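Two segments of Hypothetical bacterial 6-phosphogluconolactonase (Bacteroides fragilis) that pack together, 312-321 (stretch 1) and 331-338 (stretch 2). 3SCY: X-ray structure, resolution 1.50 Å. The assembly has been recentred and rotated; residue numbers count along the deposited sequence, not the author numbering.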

ATOM      1  N   ILE A 312       7.309   2.256   5.419  1.00 16.02           N
ATOM      2  CA  ILE A 312       7.400   0.819   5.649  1.00 15.41           C
ATOM      3  C   ILE A 312       8.192   0.588   6.927  1.00 19.10           C
ATOM      4  O   ILE A 312       9.037   1.420   7.293  1.00 18.87           O
ATOM      5  CB  ILE A 312       8.050   0.118   4.426  1.00 17.48           C
ATOM      6  CG1 ILE A 312       7.871  -1.416   4.481  1.00 17.56           C
ATOM      7  CG2 ILE A 312       9.536   0.537   4.240  1.00 19.62           C
ATOM      8  CD1 ILE A 312       8.153  -2.096   3.123  1.00 19.05           C
ATOM      9  N   ILE A 313       7.932  -0.548   7.604  1.00 17.14           N
ATOM     10  CA  ILE A 313       8.689  -0.976   8.787  1.00 17.22           C
ATOM     11  C   ILE A 313       9.489  -2.223   8.373  1.00 20.19           C
ATOM     12  O   ILE A 313       8.954  -3.120   7.713  1.00 20.38           O
ATOM     13  CB  ILE A 313       7.755  -1.233   9.991  1.00 19.57           C
ATOM     14  CG1 ILE A 313       6.960   0.044  10.326  1.00 20.36           C
ATOM     15  CG2 ILE A 313       8.556  -1.726  11.213  1.00 18.54           C
ATOM     16  CD1 ILE A 313       5.903  -0.123  11.389  1.00 23.38           C
ATOM     17  N   THR A 314      10.753  -2.301   8.797  1.00 20.63           N
ATOM     18  CA  THR A 314      11.556  -3.488   8.488  1.00 19.82           C
ATOM     19  C   THR A 314      10.970  -4.720   9.198  1.00 23.80           C
ATOM     20  O   THR A 314      10.389  -4.588  10.285  1.00 24.51           O
ATOM     21  CB  THR A 314      13.010  -3.253   8.872  1.00 22.69           C
ATOM     22  OG1 THR A 314      13.108  -2.949  10.283  1.00 22.15           O
ATOM     23  CG2 THR A 314      13.678  -2.167   8.006  1.00 22.01           C
ATOM     24  N   PRO A 315      11.183  -5.943   8.634  1.00 23.17           N
ATOM     25  CA  PRO A 315      10.621  -7.156   9.266  1.00 23.27           C
ATOM     26  C   PRO A 315      11.061  -7.369  10.722  1.00 25.04           C
ATOM     27  O   PRO A 315      10.282  -7.916  11.502  1.00 27.55           O
ATOM     28  CB  PRO A 315      11.134  -8.292   8.371  1.00 25.12           C
ATOM     29  CG  PRO A 315      11.273  -7.646   7.022  1.00 30.26           C
ATOM     30  CD  PRO A 315      11.798  -6.254   7.327  1.00 25.72           C
ATOM     31  N   ASN A 316      12.265  -6.911  11.109  1.00 22.50           N
ATOM     32  CA  ASN A 316      12.752  -7.067  12.484  1.00 24.57           C
ATOM     33  C   ASN A 316      12.175  -5.975  13.413  1.00 28.71           C
ATOM     34  O   ASN A 316      12.472  -5.968  14.603  1.00 29.95           O
ATOM     35  CB  ASN A 316      14.280  -7.088  12.540  1.00 27.96           C
ATOM     36  CG  ASN A 316      14.976  -5.785  12.254  1.00 32.94           C
ATOM     37  OD1 ASN A 316      14.354  -4.779  11.887  1.00 30.09           O
ATOM     38  ND2 ASN A 316      16.296  -5.799  12.311  1.00 28.84           N
ATOM     39  N   GLY A 317      11.403  -5.038  12.838  1.00 24.97           N
ATOM     40  CA  GLY A 317      10.778  -3.944  13.586  1.00 24.60           C
ATOM     41  C   GLY A 317      11.704  -2.829  14.007  1.00 26.57           C
ATOM     42  O   GLY A 317      11.280  -1.895  14.708  1.00 25.50           O
ATOM     43  N   LYS A 318      12.986  -2.887  13.618  1.00 24.39           N
ATOM     44  CA  LYS A 318      13.953  -1.910  14.106  1.00 23.92           C
ATOM     45  C   LYS A 318      13.879  -0.545  13.418  1.00 25.84           C
ATOM     46  O   LYS A 318      14.193   0.456  14.055  1.00 26.90           O
ATOM     47  CB  LYS A 318      15.395  -2.464  14.018  1.00 27.31           C
ATOM     48  CG  LYS A 318      16.465  -1.499  14.506  1.00 37.10           C
ATOM     49  CD  LYS A 318      17.830  -2.128  14.581  1.00 40.22           C
ATOM     50  CE  LYS A 318      18.801  -1.143  15.187  1.00 43.37           C
ATOM     51  NZ  LYS A 318      20.142  -1.749  15.354  1.00 42.05           N
ATOM     52  N   TYR A 319      13.542  -0.500  12.114  1.00 21.94           N
ATOM     53  CA  TYR A 319      13.497   0.783  11.417  1.00 22.05           C
ATOM     54  C   TYR A 319      12.168   1.020  10.711  1.00 21.38           C
ATOM     55  O   TYR A 319      11.472   0.079  10.297  1.00 20.34           O
ATOM     56  CB  TYR A 319      14.626   0.889  10.359  1.00 22.72           C
ATOM     57  CG  TYR A 319      16.018   0.855  10.931  1.00 23.99           C
ATOM     58  CD1 TYR A 319      16.557   1.968  11.572  1.00 24.61           C
ATOM     59  CD2 TYR A 319      16.810  -0.281  10.817  1.00 25.64           C
ATOM     60  CE1 TYR A 319      17.843   1.941  12.108  1.00 25.84           C
ATOM     61  CE2 TYR A 319      18.096  -0.321  11.359  1.00 27.16           C
ATOM     62  CZ  TYR A 319      18.611   0.798  11.996  1.00 30.28           C
ATOM     63  OH  TYR A 319      19.881   0.804  12.557  1.00 33.03           O
ATOM     64  N   LEU A 320      11.826   2.315  10.616  1.00 19.76           N
ATOM     65  CA  LEU A 320      10.662   2.816   9.908  1.00 17.71           C
ATOM     66  C   LEU A 320      11.173   3.815   8.865  1.00 20.30           C
ATOM     67  O   LEU A 320      11.853   4.803   9.203  1.00 19.29           O
ATOM     68  CB  LEU A 320       9.686   3.457  10.915  1.00 17.15           C
ATOM     69  CG  LEU A 320       8.296   3.810  10.360  1.00 19.19           C
ATOM     70  CD1 LEU A 320       7.240   3.835  11.463  1.00 19.08           C
ATOM     71  CD2 LEU A 320       8.315   5.140   9.608  1.00 19.94           C
ATOM     72  N   LEU A 321      10.921   3.486   7.588  1.00 17.15           N
ATOM     73  CA  LEU A 321      11.406   4.277   6.465  1.00 17.15           C
ATOM     74  C   LEU A 321      10.281   5.042   5.839  1.00 17.96           C
ATOM     75  O   LEU A 321       9.245   4.444   5.527  1.00 16.94           O
ATOM     76  CB  LEU A 321      12.051   3.372   5.401  1.00 17.20           C
ATOM     77  CG  LEU A 321      13.334   2.626   5.786  1.00 21.80           C
ATOM     78  CD1 LEU A 321      13.063   1.424   6.673  1.00 22.34           C
ATOM     79  CD2 LEU A 321      14.027   2.079   4.540  1.00 22.13           C
ATOM     80  N   GLN A 331      13.495   8.988   4.426  1.00 20.59           N
ATOM     81  CA  GLN A 331      14.049   9.226   5.760  1.00 21.11           C
ATOM     82  C   GLN A 331      14.054   7.945   6.556  1.00 23.76           C
ATOM     83  O   GLN A 331      13.067   7.185   6.508  1.00 22.65           O
ATOM     84  CB  GLN A 331      13.205  10.244   6.482  1.00 22.35           C
ATOM     85  CG  GLN A 331      13.518  11.676   6.205  1.00 35.57           C
ATOM     86  CD  GLN A 331      12.670  12.482   7.154  1.00 34.58           C
ATOM     87  OE1 GLN A 331      11.451  12.350   7.173  1.00 25.08           O
ATOM     88  NE2 GLN A 331      13.295  13.254   8.017  1.00 34.70           N
ATOM     89  N   ILE A 332      15.127   7.711   7.328  1.00 22.31           N
ATOM     90  CA  ILE A 332      15.251   6.480   8.088  1.00 21.57           C
ATOM     91  C   ILE A 332      15.112   6.767   9.583  1.00 25.05           C
ATOM     92  O   ILE A 332      15.907   7.542  10.130  1.00 26.95           O
ATOM     93  CB  ILE A 332      16.607   5.755   7.793  1.00 25.35           C
ATOM     94  CG1 ILE A 332      17.052   5.820   6.301  1.00 26.17           C
ATOM     95  CG2 ILE A 332      16.637   4.336   8.375  1.00 25.19           C
ATOM     96  CD1 ILE A 332      16.063   5.194   5.264  1.00 25.26           C
ATOM     97  N   PHE A 333      14.129   6.133  10.240  1.00 21.66           N
ATOM     98  CA  PHE A 333      13.905   6.284  11.677  1.00 20.55           C
ATOM     99  C   PHE A 333      14.142   4.994  12.418  1.00 23.64           C
ATOM    100  O   PHE A 333      13.712   3.930  11.985  1.00 23.18           O
ATOM    101  CB  PHE A 333      12.477   6.778  11.999  1.00 20.80           C
ATOM    102  CG  PHE A 333      12.157   8.136  11.436  1.00 20.53           C
ATOM    103  CD1 PHE A 333      11.620   8.266  10.152  1.00 21.93           C
ATOM    104  CD2 PHE A 333      12.362   9.287  12.190  1.00 20.78           C
ATOM    105  CE1 PHE A 333      11.366   9.529   9.615  1.00 21.15           C
ATOM    106  CE2 PHE A 333      12.123  10.545  11.645  1.00 23.11           C
ATOM    107  CZ  PHE A 333      11.585  10.661  10.380  1.00 20.36           C
ATOM    108  N   GLU A 334      14.853   5.071  13.530  1.00 23.43           N
ATOM    109  CA  GLU A 334      15.022   3.914  14.386  1.00 23.54           C
ATOM    110  C   GLU A 334      13.829   3.862  15.336  1.00 27.37           C
ATOM    111  O   GLU A 334      13.425   4.906  15.851  1.00 27.00           O
ATOM    112  CB  GLU A 334      16.361   3.984  15.144  1.00 26.12           C
ATOM    113  CG  GLU A 334      16.620   2.729  15.959  1.00 31.79           C
ATOM    114  CD  GLU A 334      17.989   2.569  16.586  1.00 53.71           C
ATOM    115  OE1 GLU A 334      18.887   3.393  16.296  1.00 45.99           O
ATOM    116  OE2 GLU A 334      18.169   1.587  17.343  1.00 46.80           O
ATOM    117  N   ARG A 335      13.258   2.675  15.541  1.00 25.12           N
ATOM    118  CA  ARG A 335      12.136   2.421  16.437  1.00 24.72           C
ATOM    119  C   ARG A 335      12.588   1.965  17.787  1.00 30.78           C
ATOM    120  O   ARG A 335      13.408   1.051  17.896  1.00 33.16           O
ATOM    121  CB  ARG A 335      11.235   1.310  15.894  1.00 23.71           C
ATOM    122  CG  ARG A 335      10.401   1.673  14.699  1.00 24.39           C
ATOM    123  CD  ARG A 335       9.325   0.621  14.423  1.00 23.32           C
ATOM    124  NE  ARG A 335       8.307   0.525  15.469  1.00 25.39           N
ATOM    125  CZ  ARG A 335       8.200  -0.463  16.352  1.00 24.80           C
ATOM    126  NH1 ARG A 335       9.009  -1.515  16.286  1.00 28.21           N
ATOM    127  NH2 ARG A 335       7.271  -0.417  17.298  1.00 22.84           N
ATOM    128  N   ASP A 336      11.995   2.533  18.826  1.00 25.84           N
ATOM    129  CA  ASP A 336      12.216   2.019  20.163  1.00 25.55           C
ATOM    130  C   ASP A 336      11.107   1.017  20.341  1.00 30.07           C
ATOM    131  O   ASP A 336       9.932   1.397  20.317  1.00 29.29           O
ATOM    132  CB  ASP A 336      12.196   3.152  21.204  1.00 26.89           C
ATOM    133  CG  ASP A 336      12.463   2.672  22.622  1.00 34.54           C
ATOM    134  OD1 ASP A 336      12.019   1.554  22.967  1.00 32.86           O
ATOM    135  OD2 ASP A 336      13.032   3.444  23.408  1.00 38.59           O
ATOM    136  N   GLN A 337      11.455  -0.276  20.438  1.00 29.48           N
ATOM    137  CA  GLN A 337      10.441  -1.337  20.469  1.00 31.09           C
ATOM    138  C   GLN A 337       9.624  -1.350  21.768  1.00 33.24           C
ATOM    139  O   GLN A 337       8.489  -1.827  21.753  1.00 33.80           O
ATOM    140  CB  GLN A 337      11.067  -2.719  20.158  1.00 34.12           C
ATOM    141  CG  GLN A 337      11.930  -2.657  18.869  1.00 48.23           C
ATOM    142  CD  GLN A 337      11.731  -3.748  17.845  1.00 68.07           C
ATOM    143  OE1 GLN A 337      10.615  -4.029  17.381  1.00 60.37           O
ATOM    144  NE2 GLN A 337      12.838  -4.284  17.357  1.00 60.95           N
ATOM    145  N   ALA A 338      10.114  -0.710  22.828  1.00 30.98           N
ATOM    146  CA  ALA A 338       9.409  -0.633  24.100  1.00 32.42           C
ATOM    147  C   ALA A 338       8.473   0.587  24.214  1.00 35.90           C
ATOM    148  O   ALA A 338       7.552   0.557  25.027  1.00 38.85           O
ATOM    149  CB  ALA A 338      10.415  -0.610  25.231  1.00 34.98           C
TER
HETATM  150  O   HOH W   1      20.680   3.175  13.914  1.00 40.41           O

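Antiparallel strands are joined by their backbones, and side chains extend the contact where the ladder ends. Here strand 319-321 runs against strand 331-335 at 154°. Leu 320 and Phe 333 form the hydrogen-bonded pair, with Leu 320 N to Phe 333 O and Phe 333 N to Leu 320 O both 2.8 Å. Two residues along, past the Tyr 319 and Glu 334 pair, Arg 335 N donates to Lys 318 O at 2.8 Å; that pair and Leu 321 with Ile 332 are non-hydrogen-bonded.

Side chains alternate accordingly. Tyr 319, Leu 321, Ile 332 and Glu 334 share one face, where Leu 321 CG lies 3.8 Å from Ile 332 CD1 and Tyr 319 CD1 4.0 Å from Ile 332 CG2; the branched side chains of Leu 321 and Ile 332 and the ring carbons of Tyr 319 suit this buried part of the face. The O atom of water 1 lies 2.8 Å from Tyr 319 OH and 3.0 Å from Glu 334 OE1, to which it donates, giving both a shared partner. Buried Leu 320 and Phe 333 point to the other face, CB to CB 4.5 Å, and Arg 335 CG lies 4.2 Å from Leu 320 CB.

Beyond the strand, the type I turn from Thr 314 to Gly 317 offers carbonyls to long side chains. Arg 335 NH1 reaches Gly 317 O at 2.8 Å, and Gln 337 NE2 reaches Asn 316 O at 3.2 Å. Gly 317 has positive phi, and a CB there would clash with Gln 337 OE1. In all, the contact buries 596 Å².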